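Local coordinates for protein oxidoreductase (Bordetella pertussis, PDB 3Q2K) that probably oxidises a UDP-linked N-acetylglucosaminuronic acid with NAD as cofactor, an early step toward 2,3-diacetamido-2,3-dideoxy-D-mannuronic acid, at residues C[149-154]-C[209-214]; C[157-162]-C[216-221]. All blocks are in the same frame, centred on the assembly; numbering follows the deposited sequence.

Overall arrangement
From the N terminus the chain first builds the parallel Rossmann sheet, whose last strand within the chain, 146-148, leads into the loop that holds residues 149-154 and then into helix 156-166. It goes on through strand 173-181 of the mixed sheet before reaching helix 210-220. Contact 1 closes a loop by tying 149-154, as the chain leaves the Rossmann sheet, to the beginning of that helix, beside the bound NADH and UDP-sugar. Contact 2 closes another, tying helix 156-166 to the end of the same helix over the mixed sheet. The two loops cross, because the segments alternate along the chain, and the centres of the contacts lie about 10 Å apart.

Contact 1 (C[149-154]-C[209-214]); sequences VKQNRR and ASHYVD. With HP7 ((2S,3S,4R,5R,6R)-5-acetamido-6-[[[(2R,3S,4R,5R)-5-(2,4-dioxopyrimidin-1-yl)-3,4-dihydroxy-oxolan-2-yl]methoxy-hydroxy-phosphoryl]oxy-hydroxy-phosphoryl]oxy-3,4-dihydroxy-oxane-2-carboxylic acid), chain V.
Arg153 and Asp214 meet in a side-on salt bridge, and the arginine can be followed outward to it. From CB the chain runs extended to NE (chi2 and chi3 both -175°), its CG and CD passing 3.7 and 3.8 Å from Asp214 OD2. At the tip, Arg153 NE binds Asp214 OD2 and NH2 binds OD1, each bond 2.8 Å and nearly straight. Both oxygens offer their syn lone pairs, and guanidinium and carboxylate lie almost coplanar, 14° apart, so the double grip fixes the rotation of both groups. The remaining nitrogen, NH1, pairs with Glu344. Lys150 crosses the same carboxylate with its aliphatic part, CG lying 3.3 Å from Asp214 OD2.

Nearer the ligands, His211 links the two segments through water. His211 ND1 and a water share a 2.6 Å hydrogen bond, and that water accepts the N-H of Asn152, while NE2, across the ring, forms a 2.6 Å hydrogen bond with HP7 O3'. Bonded at both nitrogens, the imidazole is held at its edge, and the sugar's acetamido group covers one face. A second water is hydrogen-bonded to Tyr212 OH, with a weak bond from Asn152 ND2. Gln151 NE2 turns to the nicotinamide cofactor, whose amide oxygen O7N it binds, and packs against HP7 C8'. The site lies where the Rossmann domain passes into the C-terminal domain: the backbone of Val149 is hydrogen-bonded to that of Ser121 and its side chain touches helix 321-333, Lys150 and Asp214 rest on helix 342-361, and Tyr212 packs on strand 173-181.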
loop_
_atom_site.group_PDB
_atom_site.type_symbol
_atom_site.label_atom_id
_atom_site.label_comp_id
_atom_site.label_asym_id
_atom_site.label_seq_id
_atom_site.Cartn_x
_atom_site.Cartn_y
_atom_site.Cartn_z
ATOM N N VAL C 149 -4.320 0.220 -37.876
ATOM C CA VAL C 149 -3.224 -0.222 -38.740
ATOM C C VAL C 149 -2.187 -0.933 -37.888
ATOM O O VAL C 149 -1.635 -0.327 -36.979
ATOM C CB VAL C 149 -2.563 0.966 -39.457
ATOM C CG1 VAL C 149 -1.285 0.533 -40.150
ATOM C CG2 VAL C 149 -3.552 1.536 -40.457
ATOM N N LYS C 150 -1.922 -2.208 -38.142
ATOM C CA LYS C 150 -0.838 -2.840 -37.417
ATOM C C LYS C 150 -0.081 -3.652 -38.452
ATOM O O LYS C 150 -0.198 -4.879 -38.468
ATOM C CB LYS C 150 -1.364 -3.743 -36.296
ATOM C CG LYS C 150 -0.746 -3.452 -34.949
ATOM C CD LYS C 150 -1.498 -2.288 -34.344
ATOM C CE LYS C 150 -1.010 -2.059 -32.916
ATOM N NZ LYS C 150 -0.280 -0.787 -32.651
ATOM N N GLN C 151 0.728 -2.987 -39.273
ATOM C CA GLN C 151 1.209 -3.675 -40.464
ATOM C C GLN C 151 2.155 -4.821 -40.155
ATOM O O GLN C 151 2.199 -5.772 -40.934
ATOM C CB GLN C 151 1.729 -2.756 -41.578
ATOM C CG GLN C 151 3.063 -2.065 -41.302
ATOM C CD GLN C 151 2.868 -0.758 -40.565
ATOM O OE1 GLN C 151 1.907 -0.595 -39.807
ATOM N NE2 GLN C 151 3.747 0.202 -40.829
ATOM N N ASN C 152 2.872 -4.762 -39.037
ATOM C CA ASN C 152 3.921 -5.758 -38.846
ATOM C C ASN C 152 3.274 -7.124 -38.685
ATOM O O ASN C 152 3.926 -8.153 -38.846
ATOM C CB ASN C 152 4.769 -5.490 -37.595
ATOM C CG ASN C 152 5.729 -4.325 -37.769
ATOM O OD1 ASN C 152 5.703 -3.594 -38.759
ATOM N ND2 ASN C 152 6.548 -4.101 -36.754
ATOM N N ARG C 153 1.975 -7.126 -38.402
ATOM C CA ARG C 153 1.321 -8.421 -38.254
ATOM C C ARG C 153 1.396 -9.264 -39.527
ATOM O O ARG C 153 1.313 -10.496 -39.506
ATOM C CB ARG C 153 -0.119 -8.246 -37.769
ATOM C CG ARG C 153 -0.263 -7.921 -36.302
ATOM C CD ARG C 153 -1.742 -7.890 -35.944
ATOM N NE ARG C 153 -1.989 -7.459 -34.571
ATOM C CZ ARG C 153 -3.094 -7.736 -33.885
ATOM N NH1 ARG C 153 -4.071 -8.458 -34.412
ATOM N NH2 ARG C 153 -3.244 -7.297 -32.646
ATOM N N ARG C 154 1.571 -8.600 -40.662
ATOM C CA ARG C 154 1.556 -9.315 -41.928
ATOM C C ARG C 154 2.975 -9.734 -42.267
ATOM O O ARG C 154 3.169 -10.475 -43.223
ATOM C CB ARG C 154 1.009 -8.438 -43.055
ATOM C CG ARG C 154 -0.387 -7.883 -42.837
ATOM C CD ARG C 154 -1.424 -8.967 -42.568
ATOM N NE ARG C 154 -1.364 -10.069 -43.522
ATOM C CZ ARG C 154 -1.533 -11.341 -43.182
ATOM N NH1 ARG C 154 -1.460 -12.293 -44.103
ATOM N NH2 ARG C 154 -1.767 -11.662 -41.918
ATOM N N ALA C 209 7.200 1.930 -30.285
ATOM C CA ALA C 209 7.272 0.530 -29.883
ATOM C C ALA C 209 5.891 -0.111 -29.754
ATOM O O ALA C 209 5.765 -1.284 -29.405
ATOM C CB ALA C 209 8.034 0.393 -28.569
ATOM N N SER C 210 4.843 0.649 -30.046
ATOM C CA SER C 210 3.501 0.067 -29.984
ATOM C C SER C 210 3.285 -1.155 -30.885
ATOM O O SER C 210 2.575 -2.072 -30.483
ATOM C CB SER C 210 2.419 1.129 -30.213
ATOM O OG SER C 210 2.563 1.707 -31.498
ATOM N N HIS C 211 3.854 -1.172 -32.088
ATOM C CA HIS C 211 3.892 -2.361 -32.937
ATOM C C HIS C 211 4.488 -3.514 -32.150
ATOM O O HIS C 211 4.247 -4.681 -32.467
ATOM C CB HIS C 211 4.780 -2.173 -34.176
ATOM C CG HIS C 211 4.495 -0.921 -34.947
ATOM N ND1 HIS C 211 3.530 -0.861 -35.930
ATOM C CD2 HIS C 211 5.014 0.329 -34.855
ATOM C CE1 HIS C 211 3.492 0.361 -36.433
ATOM N NE2 HIS C 211 4.391 1.101 -35.806
ATOM N N TYR C 212 5.352 -3.178 -31.197
ATOM C CA TYR C 212 6.055 -4.223 -30.465
ATOM C C TYR C 212 5.293 -4.602 -29.203
ATOM O O TYR C 212 5.222 -5.776 -28.857
ATOM C CB TYR C 212 7.501 -3.822 -30.174
ATOM C CG TYR C 212 8.216 -3.715 -31.495
ATOM C CD1 TYR C 212 9.019 -4.747 -31.956
ATOM C CD2 TYR C 212 8.013 -2.611 -32.313
ATOM C CE1 TYR C 212 9.621 -4.652 -33.191
ATOM C CE2 TYR C 212 8.596 -2.523 -33.562
ATOM C CZ TYR C 212 9.388 -3.562 -33.998
ATOM O OH TYR C 212 10.013 -3.469 -35.224
ATOM N N VAL C 213 4.693 -3.622 -28.537
ATOM C CA VAL C 213 3.772 -3.938 -27.458
ATOM C C VAL C 213 2.643 -4.821 -27.963
ATOM O O VAL C 213 2.290 -5.758 -27.253
ATOM C CB VAL C 213 3.259 -2.660 -26.780
ATOM C CG1 VAL C 213 2.192 -2.966 -25.749
ATOM C CG2 VAL C 213 4.443 -2.017 -26.112
ATOM N N ASP C 214 2.206 -4.588 -29.200
ATOM C CA ASP C 214 1.137 -5.338 -29.857
ATOM C C ASP C 214 1.469 -6.822 -29.944
ATOM O O ASP C 214 0.579 -7.655 -29.795
ATOM C CB ASP C 214 0.857 -4.815 -31.272
ATOM C CG ASP C 214 -0.298 -5.533 -31.953
ATOM O OD1 ASP C 214 -1.428 -5.517 -31.420
ATOM O OD2 ASP C 214 -0.105 -6.124 -33.034
HETATM N N1 HP7 V . 15.488 7.827 -37.570
HETATM C C2 HP7 V . 16.727 8.165 -37.187
HETATM O O2 HP7 V . 17.095 9.295 -36.808
HETATM N N3 HP7 V . 17.694 7.232 -37.185
HETATM C C4 HP7 V . 17.403 5.970 -37.562
HETATM O O4 HP7 V . 18.352 5.162 -37.482
HETATM C C5 HP7 V . 16.119 5.600 -37.961
HETATM C C6 HP7 V . 15.139 6.591 -37.961
HETATM P PA HP7 V . 11.460 5.867 -40.126
HETATM P PB HP7 V . 8.838 4.729 -40.211
HETATM O "O'P" HP7 V . 9.096 7.534 -35.591
HETATM O "O'Q" HP7 V . 7.327 8.533 -36.208
HETATM C "C1'" HP7 V . 8.212 4.118 -37.741
HETATM O O1A HP7 V . 12.304 4.611 -40.158
HETATM O O1B HP7 V . 9.276 3.353 -40.652
HETATM C C1C HP7 V . 14.474 8.880 -37.549
HETATM C "C2'" HP7 V . 7.080 3.332 -37.075
HETATM N "N2'" HP7 V . 6.487 2.277 -37.886
HETATM O O2A HP7 V . 11.313 6.787 -41.316
HETATM O O2B HP7 V . 8.220 5.743 -41.138
HETATM C C2C HP7 V . 14.385 9.534 -38.921
HETATM O O2C HP7 V . 14.092 10.914 -38.701
HETATM C "C3'" HP7 V . 5.934 4.293 -36.784
HETATM O "O3'" HP7 V . 4.785 3.691 -36.158
HETATM O O3A HP7 V . 10.047 5.477 -39.458
HETATM O O3B HP7 V . 7.749 4.505 -39.036
HETATM C C3C HP7 V . 13.049 8.995 -39.398
HETATM O O3C HP7 V . 12.523 9.935 -40.331
HETATM C "C4'" HP7 V . 6.519 5.473 -36.011
HETATM O "O4'" HP7 V . 5.421 6.357 -35.757
HETATM C C4C HP7 V . 12.211 8.922 -38.128
HETATM O O4C HP7 V . 13.181 8.341 -37.261
HETATM C "C5'" HP7 V . 7.536 6.225 -36.867
HETATM O "O5'" HP7 V . 8.615 5.319 -37.066
HETATM C C5C HP7 V . 11.174 7.832 -38.366
HETATM O O5C HP7 V . 11.953 6.749 -38.876
HETATM C "C6'" HP7 V . 8.003 7.482 -36.189
HETATM C "C7'" HP7 V . 7.010 1.057 -37.940
HETATM O "O7'" HP7 V . 7.952 0.816 -37.191
HETATM C "C8'" HP7 V . 6.463 0.017 -38.878
HETATM O O HOH W 1 2.294 -3.125 -36.465
HETATM O O HOH W 2 8.639 -1.527 -37.091
#

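Contact 2 (C[157-162]-C[216-221]); sequences TLQLVK and LDWLVG
Lys162 NZ donates to the carbonyl oxygen of Trp218 at 2.9 Å, tilted 23° from the carbonyl plane, and the same ammonium lies over the indole of that residue. In this cation-pi contact NZ of Lys162 sits over the ring face, 4.2 Å from the centroid of the five-membered ring of Trp218. The lysine chain leaves anti to the backbone N (chi1 174°) and bends at chi2 and again at chi4, which lays CD over the six-membered ring as a CH-pi contact and brings Lys162 CE within 3.5 Å of Trp218 NE1. One residue thus supplies both the ring and the carbonyl that hold the lysine.

The pairing is one of helix against helix on the mixed sheet of the C-terminal alpha/beta domain of the GFO/IDH/MocA family. The axes of the short helical segments come within 10.5 Å, with 54° between their N-to-C directions, and Leu219 fills the gap: its CD2 packs 3.8 Å from Lys162 CA and 4.1 Å from Val161 CG1, while CD1 meets Leu158 CD2. On the sheet side, Val161 also reaches strands 279-284 and 290-296.

At the indole edge, Gln159 NE2 approaches Trp218 CZ2 at 3.6 Å, though its hydrogen bond goes to Arg153 O. Leu158 CB lies near the same ring edge, against CZ3. Arg153 makes a further cation-pi contact with this indole.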
loop_
_atom_site.group_PDB
_atom_site.type_symbol
_atom_site.label_atom_id
_atom_site.label_comp_id
_atom_site.label_asym_id
_atom_site.label_seq_id
_atom_site.Cartn_x
_atom_site.Cartn_y
_atom_site.Cartn_z
ATOM N N THR C 157 7.991 -13.121 -41.417
ATOM C CA THR C 157 8.659 -13.716 -40.258
ATOM C C THR C 157 7.711 -13.946 -39.077
ATOM O O THR C 157 7.730 -15.017 -38.475
ATOM C CB THR C 157 9.749 -12.760 -39.772
ATOM O OG1 THR C 157 9.124 -11.473 -39.681
ATOM C CG2 THR C 157 10.907 -12.721 -40.778
ATOM N N LEU C 158 6.880 -12.961 -38.744
ATOM C CA LEU C 158 6.067 -13.040 -37.533
ATOM C C LEU C 158 4.875 -13.954 -37.808
ATOM O O LEU C 158 4.424 -14.682 -36.923
ATOM C CB LEU C 158 5.616 -11.645 -37.085
ATOM C CG LEU C 158 6.667 -10.661 -36.554
ATOM C CD1 LEU C 158 6.141 -9.249 -36.283
ATOM C CD2 LEU C 158 7.385 -11.214 -35.325
ATOM N N GLN C 159 4.385 -13.975 -39.047
ATOM C CA GLN C 159 3.418 -15.004 -39.423
ATOM C C GLN C 159 3.887 -16.428 -39.146
ATOM O O GLN C 159 3.153 -17.249 -38.596
ATOM C CB GLN C 159 3.001 -14.872 -40.893
ATOM C CG GLN C 159 1.847 -13.905 -41.125
ATOM C CD GLN C 159 0.654 -14.189 -40.227
ATOM O OE1 GLN C 159 0.155 -15.313 -40.188
ATOM N NE2 GLN C 159 0.202 -13.186 -39.482
ATOM N N LEU C 160 5.125 -16.747 -39.503
ATOM C CA LEU C 160 5.634 -18.084 -39.190
ATOM C C LEU C 160 5.694 -18.334 -37.684
ATOM O O LEU C 160 5.465 -19.436 -37.191
ATOM C CB LEU C 160 7.060 -18.245 -39.722
ATOM C CG LEU C 160 7.326 -18.448 -41.214
ATOM C CD1 LEU C 160 8.832 -18.425 -41.445
ATOM C CD2 LEU C 160 6.759 -19.798 -41.592
ATOM N N VAL C 161 6.092 -17.329 -36.916
ATOM C CA VAL C 161 6.150 -17.582 -35.485
ATOM C C VAL C 161 4.717 -17.848 -35.003
ATOM O O VAL C 161 4.440 -18.766 -34.232
ATOM C CB VAL C 161 6.811 -16.342 -34.850
ATOM C CG1 VAL C 161 6.551 -16.268 -33.360
ATOM C CG2 VAL C 161 8.306 -16.386 -35.118
ATOM N N LYS C 162 3.780 -17.036 -35.480
ATOM C CA LYS C 162 2.390 -17.083 -35.038
ATOM C C LYS C 162 1.863 -18.481 -35.322
ATOM O O LYS C 162 1.226 -19.128 -34.492
ATOM C CB LYS C 162 1.604 -16.071 -35.873
ATOM C CG LYS C 162 0.099 -16.020 -35.693
ATOM C CD LYS C 162 -0.251 -15.427 -34.343
ATOM C CE LYS C 162 -1.686 -14.939 -34.331
ATOM N NZ LYS C 162 -2.090 -15.142 -32.924
ATOM N N LEU C 216 3.027 -8.702 -27.828
ATOM C CA LEU C 216 2.884 -9.383 -26.546
ATOM C C LEU C 216 1.610 -10.204 -26.433
ATOM O O LEU C 216 1.643 -11.397 -26.122
ATOM C CB LEU C 216 3.022 -8.425 -25.365
ATOM C CG LEU C 216 4.333 -7.641 -25.469
ATOM C CD1 LEU C 216 4.385 -6.525 -24.433
ATOM C CD2 LEU C 216 5.514 -8.579 -25.295
ATOM N N ASP C 217 0.484 -9.546 -26.681
ATOM C CA ASP C 217 -0.790 -10.250 -26.610
ATOM C C ASP C 217 -1.059 -11.036 -27.895
ATOM O O ASP C 217 -1.393 -12.217 -27.842
ATOM C CB ASP C 217 -1.954 -9.284 -26.381
ATOM C CG ASP C 217 -3.267 -10.022 -26.293
ATOM O OD1 ASP C 217 -3.674 -10.603 -27.321
ATOM O OD2 ASP C 217 -3.844 -10.054 -25.188
ATOM N N TRP C 218 -0.952 -10.388 -29.051
ATOM C CA TRP C 218 -1.168 -11.035 -30.339
ATOM C C TRP C 218 -0.416 -12.354 -30.496
ATOM O O TRP C 218 -0.989 -13.354 -30.930
ATOM C CB TRP C 218 -0.769 -10.072 -31.457
ATOM C CG TRP C 218 -1.063 -10.654 -32.799
ATOM C CD1 TRP C 218 -2.289 -10.995 -33.287
ATOM C CD2 TRP C 218 -0.115 -10.975 -33.825
ATOM N NE1 TRP C 218 -2.162 -11.520 -34.548
ATOM C CE2 TRP C 218 -0.840 -11.529 -34.899
ATOM C CE3 TRP C 218 1.273 -10.842 -33.943
ATOM C CZ2 TRP C 218 -0.231 -11.927 -36.087
ATOM C CZ3 TRP C 218 1.878 -11.221 -35.132
ATOM C CH2 TRP C 218 1.129 -11.786 -36.172
ATOM N N LEU C 219 0.849 -12.398 -30.097
ATOM C CA LEU C 219 1.635 -13.599 -30.362
ATOM C C LEU C 219 1.565 -14.606 -29.223
ATOM O O LEU C 219 1.372 -15.805 -29.441
ATOM C CB LEU C 219 3.107 -13.260 -30.611
ATOM C CG LEU C 219 3.479 -12.845 -32.035
ATOM C CD1 LEU C 219 4.965 -12.516 -32.109
ATOM C CD2 LEU C 219 3.169 -13.973 -33.001
ATOM N N VAL C 220 1.773 -14.103 -28.009
ATOM C CA VAL C 220 2.058 -14.951 -26.855
ATOM C C VAL C 220 0.839 -15.273 -25.986
ATOM O O VAL C 220 0.768 -16.324 -25.347
ATOM C CB VAL C 220 3.183 -14.322 -25.994
ATOM C CG1 VAL C 220 3.429 -15.165 -24.748
ATOM C CG2 VAL C 220 4.477 -14.128 -26.811
ATOM N N GLY C 221 -0.140 -14.375 -25.974
ATOM C CA GLY C 221 -1.412 -14.643 -25.301
ATOM C C GLY C 221 -1.751 -13.527 -24.332
ATOM O O GLY C 221 -1.057 -12.515 -24.285
#